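Local coordinates for plasmin and fibronectin-binding protein A (Streptococcus pneumoniae, PDB 4MR0) that acts as a fibronectin-dependent adhesin and invasin on the pneumococcal surface, binding human fibronectin, plasmin, plasminogen and serum albumin, at residues A[489-494]-A[512-517]; A[517-522]-A[550-555]. One frame throughout, in Å; residues are numbered along the deposited sequence.

Interaction 1 of 2, residues A[489-494]-A[512-517]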
loop_
_atom_site.group_PDB
_atom_site.type_symbol
_atom_site.label_atom_id
_atom_site.label_comp_id
_atom_site.label_asym_id
_atom_site.label_seq_id
_atom_site.Cartn_x
_atom_site.Cartn_y
_atom_site.Cartn_z
ATOM N N SER A 489 5.745 15.145 -16.814
ATOM C CA SER A 489 6.361 15.412 -18.109
ATOM C C SER A 489 5.483 15.375 -19.348
ATOM O O SER A 489 5.821 15.986 -20.362
ATOM C CB SER A 489 7.527 14.445 -18.335
ATOM O OG SER A 489 8.506 14.573 -17.322
ATOM N N ASP A 490 4.372 14.654 -19.291
ATOM C CA ASP A 490 3.524 14.560 -20.471
ATOM C C ASP A 490 2.245 13.796 -20.176
ATOM O O ASP A 490 2.185 12.991 -19.242
ATOM C CB ASP A 490 4.310 13.860 -21.589
ATOM C CG ASP A 490 3.718 14.087 -22.970
ATOM O OD1 ASP A 490 2.778 14.900 -23.114
ATOM O OD2 ASP A 490 4.216 13.450 -23.926
ATOM N N ASN A 491 1.225 14.064 -20.986
ATOM C CA ASN A 491 -0.071 13.414 -20.864
ATOM C C ASN A 491 -0.690 13.429 -19.474
ATOM O O ASN A 491 -0.919 12.382 -18.868
ATOM C CB ASN A 491 0.022 11.977 -21.388
ATOM C CG ASN A 491 0.242 11.925 -22.890
ATOM O OD1 ASN A 491 -0.518 12.525 -23.655
ATOM N ND2 ASN A 491 1.277 11.213 -23.321
ATOM N N LEU A 492 -0.948 14.630 -18.970
ATOM C CA LEU A 492 -1.585 14.797 -17.673
ATOM C C LEU A 492 -3.046 15.160 -17.922
ATOM O O LEU A 492 -3.337 16.079 -18.688
ATOM C CB LEU A 492 -0.923 15.926 -16.875
ATOM C CG LEU A 492 -1.664 16.354 -15.598
ATOM C CD1 LEU A 492 -1.641 15.230 -14.583
ATOM C CD2 LEU A 492 -1.013 17.609 -15.010
ATOM N N VAL A 493 -3.952 14.430 -17.281
ATOM C CA VAL A 493 -5.388 14.689 -17.406
ATOM C C VAL A 493 -6.004 14.810 -16.016
ATOM O O VAL A 493 -5.931 13.878 -15.211
ATOM C CB VAL A 493 -6.120 13.547 -18.163
ATOM C CG1 VAL A 493 -7.638 13.773 -18.111
ATOM C CG2 VAL A 493 -5.645 13.488 -19.611
ATOM N N VAL A 494 -6.596 15.965 -15.734
ATOM C CA VAL A 494 -7.250 16.206 -14.449
ATOM C C VAL A 494 -8.636 16.709 -14.827
ATOM O O VAL A 494 -8.799 17.882 -15.180
ATOM C CB VAL A 494 -6.503 17.284 -13.633
ATOM C CG1 VAL A 494 -7.088 17.374 -12.229
ATOM C CG2 VAL A 494 -5.018 16.948 -13.578
ATOM N N LYS A 512 5.016 19.585 -18.006
ATOM C CA LYS A 512 5.280 19.840 -19.418
ATOM C C LYS A 512 4.471 18.915 -20.323
ATOM O O LYS A 512 3.713 18.067 -19.850
ATOM C CB LYS A 512 6.782 19.664 -19.695
ATOM C CG LYS A 512 7.659 20.630 -18.892
ATOM C CD LYS A 512 9.023 20.044 -18.513
ATOM C CE LYS A 512 10.046 20.125 -19.645
ATOM N NZ LYS A 512 11.402 19.716 -19.164
ATOM N N GLY A 513 4.635 19.086 -21.628
ATOM C CA GLY A 513 3.913 18.255 -22.570
ATOM C C GLY A 513 2.414 18.489 -22.550
ATOM O O GLY A 513 1.941 19.555 -22.152
ATOM N N LYS A 514 1.662 17.474 -22.965
ATOM C CA LYS A 514 0.211 17.569 -23.026
ATOM C C LYS A 514 -0.495 17.607 -21.675
ATOM O O LYS A 514 -0.363 16.697 -20.847
ATOM C CB LYS A 514 -0.353 16.421 -23.868
ATOM C CG LYS A 514 -1.844 16.558 -24.136
ATOM C CD LYS A 514 -2.309 15.606 -25.217
ATOM C CE LYS A 514 -3.756 15.884 -25.580
ATOM N NZ LYS A 514 -3.952 17.312 -25.972
ATOM N N ILE A 515 -1.257 18.674 -21.469
ATOM C CA ILE A 515 -2.008 18.872 -20.240
ATOM C C ILE A 515 -3.471 19.156 -20.579
ATOM O O ILE A 515 -3.772 19.952 -21.478
ATOM C CB ILE A 515 -1.430 20.044 -19.436
ATOM C CG1 ILE A 515 0.019 19.723 -19.043
ATOM C CG2 ILE A 515 -2.291 20.314 -18.205
ATOM C CD1 ILE A 515 0.708 20.810 -18.242
ATOM N N THR A 516 -4.374 18.494 -19.862
ATOM C CA THR A 516 -5.807 18.659 -20.077
ATOM C C THR A 516 -6.510 18.705 -18.734
ATOM O O THR A 516 -6.448 17.752 -17.963
ATOM C CB THR A 516 -6.402 17.482 -20.882
ATOM O OG1 THR A 516 -5.628 17.265 -22.063
ATOM C CG2 THR A 516 -7.841 17.791 -21.287
ATOM N N VAL A 517 -7.163 19.825 -18.453
ATOM C CA VAL A 517 -7.894 20.001 -17.205
ATOM C C VAL A 517 -9.296 20.414 -17.622
ATOM O O VAL A 517 -9.520 21.557 -18.018
ATOM C CB VAL A 517 -7.245 21.097 -16.340
ATOM C CG1 VAL A 517 -8.022 21.269 -15.042
ATOM C CG2 VAL A 517 -5.801 20.722 -16.039
HETATM O O HOH W 1 -3.540 15.761 -21.553
#
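Asp490 OD1 takes two backbone N-H groups: that of Lys514, 2.8 Å from it and met nearly along the C-O bond of the carboxylate, and that of Asn491, which comes from the other face of the carboxylate plane, 45° out of it. CG of Asp490 lies anti to the backbone N (chi1 -162°), on the way to the strand of the next turn. The contact joins successive turns of the right-handed parallel beta-helix, the pectate-lyase-like fold of this part of the adhesin, and 489-494 opens its fifth PbH1 repeat. Gly513, with no side chain and a positive phi, brings its CA to 3.6 Å from Asp490 OD1. Further on the two short strand segments run parallel, their axes 4.8 Å apart at closest, and are stitched by Leu492 N to Lys514 O, Thr516 N to Leu492 O and Val494 N to Thr516 O. Leu492 and Ile515 lie next to each other on the buried face, which Val494 and Val517 share; there Leu492 CD2 comes 4.4 Å from Ile515 CG2, and Ile508 of strand 506-509 packs on Leu492 and Val517. Val493 and Thr516 lie on the other face. There OG1 of Thr516, anti to its carbonyl carbon (chi1 -51°), sits 2.6 Å from a water oxygen, and this water donates a hydrogen bond to Leu492 O.

Interaction 2 of 2, residues A[517-522]-A[550-555]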
loop_
_atom_site.group_PDB
_atom_site.type_symbol
_atom_site.label_atom_id
_atom_site.label_comp_id
_atom_site.label_asym_id
_atom_site.label_seq_id
_atom_site.Cartn_x
_atom_site.Cartn_y
_atom_site.Cartn_z
ATOM N N VAL A 517 -7.163 19.825 -18.453
ATOM C CA VAL A 517 -7.894 20.001 -17.205
ATOM C C VAL A 517 -9.296 20.414 -17.622
ATOM O O VAL A 517 -9.520 21.557 -18.018
ATOM C CB VAL A 517 -7.245 21.097 -16.340
ATOM C CG1 VAL A 517 -8.022 21.269 -15.042
ATOM C CG2 VAL A 517 -5.801 20.722 -16.039
ATOM N N LEU A 518 -10.239 19.480 -17.540
ATOM C CA LEU A 518 -11.598 19.758 -17.989
ATOM C C LEU A 518 -12.747 19.531 -17.027
ATOM O O LEU A 518 -12.901 18.460 -16.439
ATOM C CB LEU A 518 -11.893 18.957 -19.261
ATOM C CG LEU A 518 -10.921 19.096 -20.432
ATOM C CD1 LEU A 518 -11.233 18.028 -21.473
ATOM C CD2 LEU A 518 -11.018 20.495 -21.029
ATOM N N ASN A 519 -13.560 20.571 -16.898
ATOM C CA ASN A 519 -14.767 20.556 -16.095
ATOM C C ASN A 519 -14.743 19.945 -14.704
ATOM O O ASN A 519 -15.521 19.045 -14.393
ATOM C CB ASN A 519 -15.873 19.916 -16.926
ATOM C CG ASN A 519 -15.955 20.519 -18.322
ATOM O OD1 ASN A 519 -16.024 21.735 -18.475
ATOM N ND2 ASN A 519 -15.944 19.672 -19.339
ATOM N N ASN A 520 -13.846 20.442 -13.867
ATOM C CA ASN A 520 -13.776 19.989 -12.490
ATOM C C ASN A 520 -14.778 20.900 -11.776
ATOM O O ASN A 520 -15.121 21.961 -12.295
ATOM C CB ASN A 520 -12.367 20.192 -11.943
ATOM C CG ASN A 520 -11.345 19.304 -12.629
ATOM O OD1 ASN A 520 -11.290 18.097 -12.385
ATOM N ND2 ASN A 520 -10.537 19.894 -13.500
ATOM N N GLN A 521 -15.266 20.478 -10.615
ATOM C CA GLN A 521 -16.225 21.272 -9.850
ATOM C C GLN A 521 -15.649 21.651 -8.489
ATOM O O GLN A 521 -14.970 20.848 -7.844
ATOM C CB GLN A 521 -17.531 20.491 -9.673
ATOM C CG GLN A 521 -18.439 20.520 -10.895
ATOM C CD GLN A 521 -19.577 19.515 -10.801
ATOM O OE1 GLN A 521 -20.225 19.384 -9.759
ATOM N NE2 GLN A 521 -19.831 18.804 -11.898
ATOM N N PHE A 522 -15.918 22.881 -8.058
ATOM C CA PHE A 522 -15.404 23.373 -6.781
ATOM C C PHE A 522 -16.508 24.010 -5.948
ATOM O O PHE A 522 -17.322 24.774 -6.463
ATOM C CB PHE A 522 -14.296 24.399 -7.033
ATOM C CG PHE A 522 -13.221 23.917 -7.968
ATOM C CD1 PHE A 522 -12.131 23.200 -7.490
ATOM C CD2 PHE A 522 -13.314 24.164 -9.330
ATOM C CE1 PHE A 522 -11.141 22.741 -8.362
ATOM C CE2 PHE A 522 -12.334 23.712 -10.211
ATOM C CZ PHE A 522 -11.246 22.996 -9.728
ATOM N N ASN A 550 -13.300 28.825 -11.784
ATOM C CA ASN A 550 -13.259 27.554 -12.484
ATOM C C ASN A 550 -13.018 27.795 -13.974
ATOM O O ASN A 550 -13.622 28.683 -14.579
ATOM C CB ASN A 550 -14.583 26.816 -12.294
ATOM C CG ASN A 550 -14.481 25.337 -12.613
ATOM O OD1 ASN A 550 -13.577 24.901 -13.332
ATOM N ND2 ASN A 550 -15.417 24.554 -12.081
ATOM N N PHE A 551 -12.120 27.013 -14.555
ATOM C CA PHE A 551 -11.817 27.121 -15.976
ATOM C C PHE A 551 -11.169 25.836 -16.450
ATOM O O PHE A 551 -10.894 24.941 -15.651
ATOM C CB PHE A 551 -10.884 28.304 -16.268
ATOM C CG PHE A 551 -9.575 28.258 -15.528
ATOM C CD1 PHE A 551 -9.487 28.702 -14.212
ATOM C CD2 PHE A 551 -8.421 27.787 -16.156
ATOM C CE1 PHE A 551 -8.270 28.676 -13.530
ATOM C CE2 PHE A 551 -7.201 27.755 -15.484
ATOM C CZ PHE A 551 -7.124 28.203 -14.168
ATOM N N ASN A 552 -10.935 25.743 -17.753
ATOM C CA ASN A 552 -10.313 24.559 -18.305
ATOM C C ASN A 552 -8.981 24.896 -18.942
ATOM O O ASN A 552 -8.707 26.046 -19.283
ATOM C CB ASN A 552 -11.225 23.898 -19.343
ATOM C CG ASN A 552 -12.542 23.429 -18.750
ATOM O OD1 ASN A 552 -12.608 23.032 -17.583
ATOM N ND2 ASN A 552 -13.599 23.454 -19.562
ATOM N N ILE A 553 -8.146 23.877 -19.076
ATOM C CA ILE A 553 -6.846 24.033 -19.694
ATOM C C ILE A 553 -6.767 22.973 -20.770
ATOM O O ILE A 553 -7.165 21.829 -20.551
ATOM C CB ILE A 553 -5.702 23.787 -18.699
ATOM C CG1 ILE A 553 -5.804 24.774 -17.534
ATOM C CG2 ILE A 553 -4.362 23.913 -19.417
ATOM C CD1 ILE A 553 -4.816 24.499 -16.417
ATOM N N VAL A 554 -6.268 23.355 -21.934
ATOM C CA VAL A 554 -6.125 22.417 -23.030
ATOM C C VAL A 554 -4.788 22.700 -23.675
ATOM O O VAL A 554 -4.233 23.789 -23.516
ATOM C CB VAL A 554 -7.249 22.583 -24.087
ATOM C CG1 VAL A 554 -8.609 22.511 -23.409
ATOM C CG2 VAL A 554 -7.091 23.903 -24.830
ATOM N N THR A 555 -4.265 21.716 -24.390
ATOM C CA THR A 555 -2.994 21.872 -25.071
ATOM C C THR A 555 -3.285 21.840 -26.560
ATOM O O THR A 555 -3.874 20.887 -27.066
ATOM C CB THR A 555 -2.029 20.733 -24.705
ATOM O OG1 THR A 555 -1.839 20.715 -23.285
ATOM C CG2 THR A 555 -0.684 20.928 -25.388
HETATM O O HOH W 2 -12.040 22.584 -14.345
HETATM O O HOH W 3 -17.664 24.501 -10.140
#
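Asn552 reaches across to Val517, Leu518 and Asn519 with its whole side chain. Its CB lies 3.2 Å from Val517 O and also packs on CD2 of Leu518, whose side chain crosses that of Asn552 at about a right angle. CG stands anti to the carbonyl carbon (chi1 -62°), and from it OD1 accepts the N-H of Asn519 at 2.7 Å, the donor lying 44° above the amide plane. ND2 returns a longer bond of 3.2 Å to Asn519 OD1, so one amide grips both backbone and side chain of Asn519; the two amide planes stand 81° apart. Here the weakly bonded, interrupted part of strand 515-523, on the final turn of the parallel beta-helix, meets strand 551-556, which runs antiparallel to it and pairs on its other side with strand 559-564, forming a hairpin at the C-terminal end of the solenoid. A single antiparallel hydrogen-bonded pair, Val517 with Ile553, joins the backbones, and the two side chains lie side by side with their CB atoms 3.9 Å apart. Leu518 CD2 touches Val554 CG1 beyond. At the other end, Asn550 ND2 donates to Asn520 O at 2.6 Å, almost straight, with Asn520 O close to the Asn550 amide plane. The same amide meets the edge of the Phe522 ring, with CG in the ring plane, 3.6 Å from CE2. A water accepts from both Asn550 ND2 and Phe522 N.

From the N terminus, strand 490-500 leads through strand 506-509 to strand 515-523, and interaction 1 closes that one-turn loop by laying 512-517 beside 489-494. Interaction 2 follows in series: the chain passes strands 530-535 and 540-542 before 550-555 comes back against 517-522, so the two loops neither nest nor cross. Val517 belongs to both, packing against the preceding turn and hydrogen-bonding the terminal hairpin. The contacts also touch directly, through probable hydrogen bonds from Thr555 OG1 to Ile515 O and from Asn520 ND2 to Val494 O. Together they tie the last beta-helix turns to the hairpin 551-564.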